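Local structure of D-glycero-D-manno-heptose 1-phosphate kinase (3K85) at residues D160-M172 / P328-K340. The protein probably uses ATP to phosphorylate a heptose phosphate, as a sugar kinase of the GHMP family. Sequence-based numbering, arbitrary orientation.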
loop_
_atom_site.group_PDB
_atom_site.type_symbol
_atom_site.label_atom_id
_atom_site.label_comp_id
_atom_site.label_asym_id
_atom_site.label_seq_id
_atom_site.Cartn_x
_atom_site.Cartn_y
_atom_site.Cartn_z
ATOM N N ASP A 160 17.507 -0.642 4.231
ATOM C CA ASP A 160 17.894 -1.873 3.539
ATOM C C ASP A 160 17.316 -3.156 4.111
ATOM O O ASP A 160 16.797 -3.989 3.371
ATOM C CB ASP A 160 19.419 -2.015 3.500
ATOM C CG ASP A 160 20.088 -0.898 2.734
ATOM O OD1 ASP A 160 19.372 0.005 2.234
ATOM O OD2 ASP A 160 21.335 -0.924 2.637
ATOM N N GLN A 161 17.415 -3.342 5.417
ATOM C CA GLN A 161 16.879 -4.568 5.998
ATOM C C GLN A 161 15.371 -4.698 5.769
ATOM O O GLN A 161 14.871 -5.765 5.401
ATOM C CB GLN A 161 17.167 -4.636 7.505
ATOM C CG GLN A 161 18.625 -4.914 7.869
ATOM C CD GLN A 161 19.503 -3.672 7.836
ATOM O OE1 GLN A 161 19.114 -2.623 7.329
ATOM N NE2 GLN A 161 20.707 -3.797 8.385
ATOM N N TYR A 162 14.652 -3.602 5.977
ATOM C CA TYR A 162 13.203 -3.615 5.830
ATOM C C TYR A 162 12.742 -3.781 4.389
ATOM O O TYR A 162 11.753 -4.479 4.126
ATOM C CB TYR A 162 12.610 -2.341 6.444
ATOM C CG TYR A 162 12.619 -2.349 7.957
ATOM C CD1 TYR A 162 11.533 -2.851 8.671
ATOM C CD2 TYR A 162 13.742 -1.933 8.672
ATOM C CE1 TYR A 162 11.563 -2.949 10.062
ATOM C CE2 TYR A 162 13.784 -2.031 10.074
ATOM C CZ TYR A 162 12.694 -2.544 10.756
ATOM O OH TYR A 162 12.741 -2.711 12.127
ATOM N N ALA A 163 13.445 -3.145 3.453
ATOM C CA ALA A 163 13.071 -3.260 2.051
ATOM C C ALA A 163 13.173 -4.729 1.627
ATOM O O ALA A 163 12.246 -5.292 1.041
ATOM C CB ALA A 163 13.975 -2.393 1.191
ATOM N N ALA A 164 14.286 -5.364 1.966
ATOM C CA ALA A 164 14.491 -6.753 1.589
ATOM C C ALA A 164 13.414 -7.698 2.105
ATOM O O ALA A 164 12.932 -8.558 1.362
ATOM C CB ALA A 164 15.865 -7.223 2.064
ATOM N N ALA A 165 13.034 -7.546 3.371
ATOM C CA ALA A 165 12.031 -8.422 3.968
ATOM C C ALA A 165 10.585 -8.123 3.571
ATOM O O ALA A 165 9.762 -9.042 3.481
ATOM C CB ALA A 165 12.168 -8.401 5.508
ATOM N N PHE A 166 10.279 -6.848 3.341
ATOM C CA PHE A 166 8.922 -6.439 2.980
ATOM C C PHE A 166 8.591 -6.493 1.493
ATOM O O PHE A 166 7.543 -7.023 1.130
ATOM C CB PHE A 166 8.635 -5.045 3.545
ATOM C CG PHE A 166 8.370 -5.049 5.027
ATOM C CD1 PHE A 166 7.059 -5.063 5.519
ATOM C CD2 PHE A 166 9.430 -5.078 5.938
ATOM C CE1 PHE A 166 6.810 -5.099 6.898
ATOM C CE2 PHE A 166 9.194 -5.115 7.314
ATOM C CZ PHE A 166 7.878 -5.126 7.798
ATOM N N GLY A 167 9.466 -5.951 0.644
ATOM C CA GLY A 167 9.232 -5.971 -0.793
ATOM C C GLY A 167 8.262 -4.917 -1.292
ATOM O O GLY A 167 7.453 -4.393 -0.514
ATOM N N GLY A 168 8.353 -4.604 -2.587
ATOM C CA GLY A 168 7.485 -3.614 -3.221
ATOM C C GLY A 168 7.890 -2.159 -3.011
ATOM O O GLY A 168 9.052 -1.874 -2.732
ATOM N N PHE A 169 6.939 -1.237 -3.195
ATOM C CA PHE A 169 7.166 0.194 -2.961
ATOM C C PHE A 169 6.722 0.468 -1.507
ATOM O O PHE A 169 5.543 0.324 -1.161
ATOM C CB PHE A 169 6.327 1.057 -3.910
ATOM C CG PHE A 169 6.876 1.144 -5.302
ATOM C CD1 PHE A 169 7.452 2.324 -5.764
ATOM C CD2 PHE A 169 6.839 0.038 -6.149
ATOM C CE1 PHE A 169 7.989 2.396 -7.051
ATOM C CE2 PHE A 169 7.376 0.103 -7.439
ATOM C CZ PHE A 169 7.950 1.280 -7.886
ATOM N N ASN A 170 7.672 0.850 -0.662
ATOM C CA ASN A 170 7.385 1.116 0.742
ATOM C C ASN A 170 7.715 2.563 1.145
ATOM O O ASN A 170 8.614 3.193 0.585
ATOM C CB ASN A 170 8.173 0.132 1.625
ATOM C CG ASN A 170 7.659 -1.301 1.512
ATOM O OD1 ASN A 170 8.426 -2.243 1.286
ATOM N ND2 ASN A 170 6.350 -1.474 1.685
ATOM N N TYR A 171 6.939 3.089 2.086
ATOM C CA TYR A 171 7.149 4.427 2.636
ATOM C C TYR A 171 7.345 4.069 4.095
ATOM O O TYR A 171 6.397 3.696 4.787
ATOM C CB TYR A 171 5.910 5.287 2.464
ATOM C CG TYR A 171 6.026 6.700 2.999
ATOM C CD1 TYR A 171 6.709 7.679 2.286
ATOM C CD2 TYR A 171 5.389 7.074 4.187
ATOM C CE1 TYR A 171 6.751 9.002 2.729
ATOM C CE2 TYR A 171 5.425 8.388 4.639
ATOM C CZ TYR A 171 6.110 9.346 3.900
ATOM O OH TYR A 171 6.166 10.647 4.331
HETATM N N MSE A 172 8.587 4.144 4.546
HETATM C CA MSE A 172 8.937 3.770 5.906
HETATM C C MSE A 172 9.133 4.953 6.830
HETATM O O MSE A 172 9.730 5.970 6.458
HETATM C CB MSE A 172 10.211 2.927 5.893
HETATM C CG MSE A 172 10.264 1.945 4.734
HETATM SE SE MSE A 172 11.799 0.769 4.748
HETATM C CE MSE A 172 10.897 -0.881 4.200
ATOM N N PRO A 328 20.112 -3.348 -16.515
ATOM C CA PRO A 328 18.671 -3.434 -16.751
ATOM C C PRO A 328 17.974 -4.009 -15.519
ATOM O O PRO A 328 18.476 -4.935 -14.876
ATOM C CB PRO A 328 18.583 -4.352 -17.963
ATOM C CG PRO A 328 19.734 -5.274 -17.749
ATOM C CD PRO A 328 20.835 -4.324 -17.351
ATOM N N PHE A 329 16.808 -3.463 -15.196
ATOM C CA PHE A 329 16.092 -3.921 -14.022
ATOM C C PHE A 329 14.591 -3.747 -14.179
ATOM O O PHE A 329 14.108 -3.105 -15.106
ATOM C CB PHE A 329 16.538 -3.107 -12.803
ATOM C CG PHE A 329 15.939 -1.733 -12.761
ATOM C CD1 PHE A 329 14.779 -1.491 -12.032
ATOM C CD2 PHE A 329 16.462 -0.708 -13.545
ATOM C CE1 PHE A 329 14.146 -0.251 -12.092
ATOM C CE2 PHE A 329 15.832 0.546 -13.615
ATOM C CZ PHE A 329 14.674 0.772 -12.890
ATOM N N GLN A 330 13.870 -4.318 -13.225
ATOM C CA GLN A 330 12.430 -4.218 -13.159
ATOM C C GLN A 330 12.087 -4.198 -11.668
ATOM O O GLN A 330 12.777 -4.820 -10.854
ATOM C CB GLN A 330 11.771 -5.419 -13.842
ATOM C CG GLN A 330 11.992 -5.467 -15.347
ATOM C CD GLN A 330 11.448 -4.233 -16.045
ATOM O OE1 GLN A 330 10.258 -3.927 -15.945
ATOM N NE2 GLN A 330 12.315 -3.515 -16.755
ATOM N N PHE A 331 11.046 -3.458 -11.313
ATOM C CA PHE A 331 10.610 -3.387 -9.929
ATOM C C PHE A 331 9.933 -4.704 -9.601
ATOM O O PHE A 331 9.246 -5.273 -10.446
ATOM C CB PHE A 331 9.622 -2.242 -9.755
ATOM C CG PHE A 331 10.257 -0.891 -9.799
ATOM C CD1 PHE A 331 11.104 -0.475 -8.775
ATOM C CD2 PHE A 331 10.010 -0.033 -10.859
ATOM C CE1 PHE A 331 11.695 0.779 -8.805
ATOM C CE2 PHE A 331 10.593 1.225 -10.904
ATOM C CZ PHE A 331 11.437 1.634 -9.876
ATOM N N ILE A 332 10.137 -5.205 -8.391
ATOM C CA ILE A 332 9.506 -6.455 -8.003
ATOM C C ILE A 332 8.686 -6.137 -6.754
ATOM O O ILE A 332 9.169 -5.459 -5.848
ATOM C CB ILE A 332 10.576 -7.564 -7.748
ATOM C CG1 ILE A 332 9.894 -8.889 -7.413
ATOM C CG2 ILE A 332 11.501 -7.164 -6.630
ATOM C CD1 ILE A 332 9.027 -9.437 -8.550
ATOM N N ASP A 333 7.440 -6.604 -6.708
ATOM C CA ASP A 333 6.567 -6.302 -5.574
ATOM C C ASP A 333 6.673 -7.205 -4.357
ATOM O O ASP A 333 6.146 -6.872 -3.297
ATOM C CB ASP A 333 5.102 -6.274 -6.011
ATOM C CG ASP A 333 4.181 -5.761 -4.908
ATOM O OD1 ASP A 333 4.230 -4.548 -4.611
ATOM O OD2 ASP A 333 3.419 -6.570 -4.328
ATOM N N ASP A 334 7.347 -8.339 -4.499
ATOM C CA ASP A 334 7.479 -9.271 -3.390
ATOM C C ASP A 334 8.746 -9.088 -2.573
ATOM O O ASP A 334 9.758 -8.606 -3.066
ATOM C CB ASP A 334 7.416 -10.707 -3.915
ATOM C CG ASP A 334 5.998 -11.157 -4.203
ATOM O OD1 ASP A 334 5.153 -10.294 -4.541
ATOM O OD2 ASP A 334 5.734 -12.378 -4.102
ATOM N N GLY A 335 8.678 -9.472 -1.311
ATOM C CA GLY A 335 9.837 -9.374 -0.454
ATOM C C GLY A 335 10.480 -10.744 -0.398
ATOM O O GLY A 335 10.122 -11.639 -1.157
ATOM N N ALA A 336 11.422 -10.911 0.516
ATOM C CA ALA A 336 12.128 -12.169 0.680
ATOM C C ALA A 336 11.194 -13.339 0.983
ATOM O O ALA A 336 10.217 -13.198 1.715
ATOM C CB ALA A 336 13.152 -12.027 1.802
ATOM N N HIS A 337 11.496 -14.506 0.424
ATOM C CA HIS A 337 10.677 -15.677 0.694
ATOM C C HIS A 337 11.465 -16.968 0.535
ATOM O O HIS A 337 12.507 -17.003 -0.129
ATOM C CB HIS A 337 9.442 -15.704 -0.216
ATOM C CG HIS A 337 9.766 -15.746 -1.676
ATOM N ND1 HIS A 337 10.057 -14.614 -2.406
ATOM C CD2 HIS A 337 9.872 -16.786 -2.534
ATOM C CE1 HIS A 337 10.327 -14.957 -3.653
ATOM N NE2 HIS A 337 10.223 -16.269 -3.759
ATOM N N GLY A 338 10.961 -18.022 1.167
ATOM C CA GLY A 338 11.611 -19.308 1.107
ATOM C C GLY A 338 10.633 -20.391 0.709
ATOM O O GLY A 338 9.418 -20.203 0.763
ATOM N N TRP A 339 11.168 -21.528 0.294
ATOM C CA TRP A 339 10.345 -22.648 -0.104
ATOM C C TRP A 339 11.112 -23.937 0.158
ATOM O O TRP A 339 12.339 -23.930 0.250
ATOM C CB TRP A 339 9.922 -22.506 -1.582
ATOM C CG TRP A 339 11.005 -22.581 -2.636
ATOM C CD1 TRP A 339 11.352 -23.678 -3.377
ATOM C CD2 TRP A 339 11.828 -21.504 -3.113
ATOM N NE1 TRP A 339 12.334 -23.349 -4.289
ATOM C CE2 TRP A 339 12.643 -22.025 -4.148
ATOM C CE3 TRP A 339 11.952 -20.158 -2.766
ATOM C CZ2 TRP A 339 13.569 -21.241 -4.838
ATOM C CZ3 TRP A 339 12.873 -19.377 -3.453
ATOM C CH2 TRP A 339 13.669 -19.919 -4.478
ATOM N N LYS A 340 10.385 -25.033 0.327
ATOM C CA LYS A 340 11.017 -26.313 0.588
ATOM C C LYS A 340 10.892 -27.221 -0.619
ATOM O O LYS A 340 9.877 -27.218 -1.316
ATOM C CB LYS A 340 10.383 -26.996 1.801
ATOM C CG LYS A 340 10.755 -26.382 3.146
ATOM C CD LYS A 340 10.398 -27.332 4.303
ATOM C CE LYS A 340 11.085 -26.931 5.611
ATOM N NZ LYS A 340 10.940 -27.970 6.686
HETATM O O HOH W 1 8.193 -10.866 2.126
HETATM O O HOH W 2 4.513 -2.060 -3.923
#
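Largely a backbone contact, this one joins the C-terminal end of helix 159-166 and the Gly167-Gly168 turn to the loop 331-336 that leads into strand 337-340. Ala336 N donates to Ala164 O at 2.9 Å, with an N-H...O angle of 144°. At the next carbonyl along the helix, a water bridges Ala165 O and Ala336 O, donating to both. Gly167, with positive phi, ends the helix, and the glycines let the backbones close until Gly167 CA lies 3.5 Å from Gly335 CA. In this GHMP kinase fold helix 159-166 is followed, after Gly167 and Gly168, by strand 169-175 of the mixed sheet, while 337-340 pairs with strand 4-15 of the same sheet. A weak bond from Gly168 N to Ile332 O (3.5 Å) ties the turn to the loop 331-336, and Thr36 OG1 is hydrogen-bonded to both atoms. Beyond it Phe169 and Phe331 meet edge-to-face, planes at 51°: Phe169 CZ stands 3.6 Å above the centre of the Phe331 ring, whose opposite face takes Phe329 CE1 nearer its rim. Asp333 turns its carboxylate away from its own N (chi1 -172°), and Phe169 N donates to a water 2.6 Å from Asp333 OD1; OD2 forms a salt bridge with Lys186 of the second subunit.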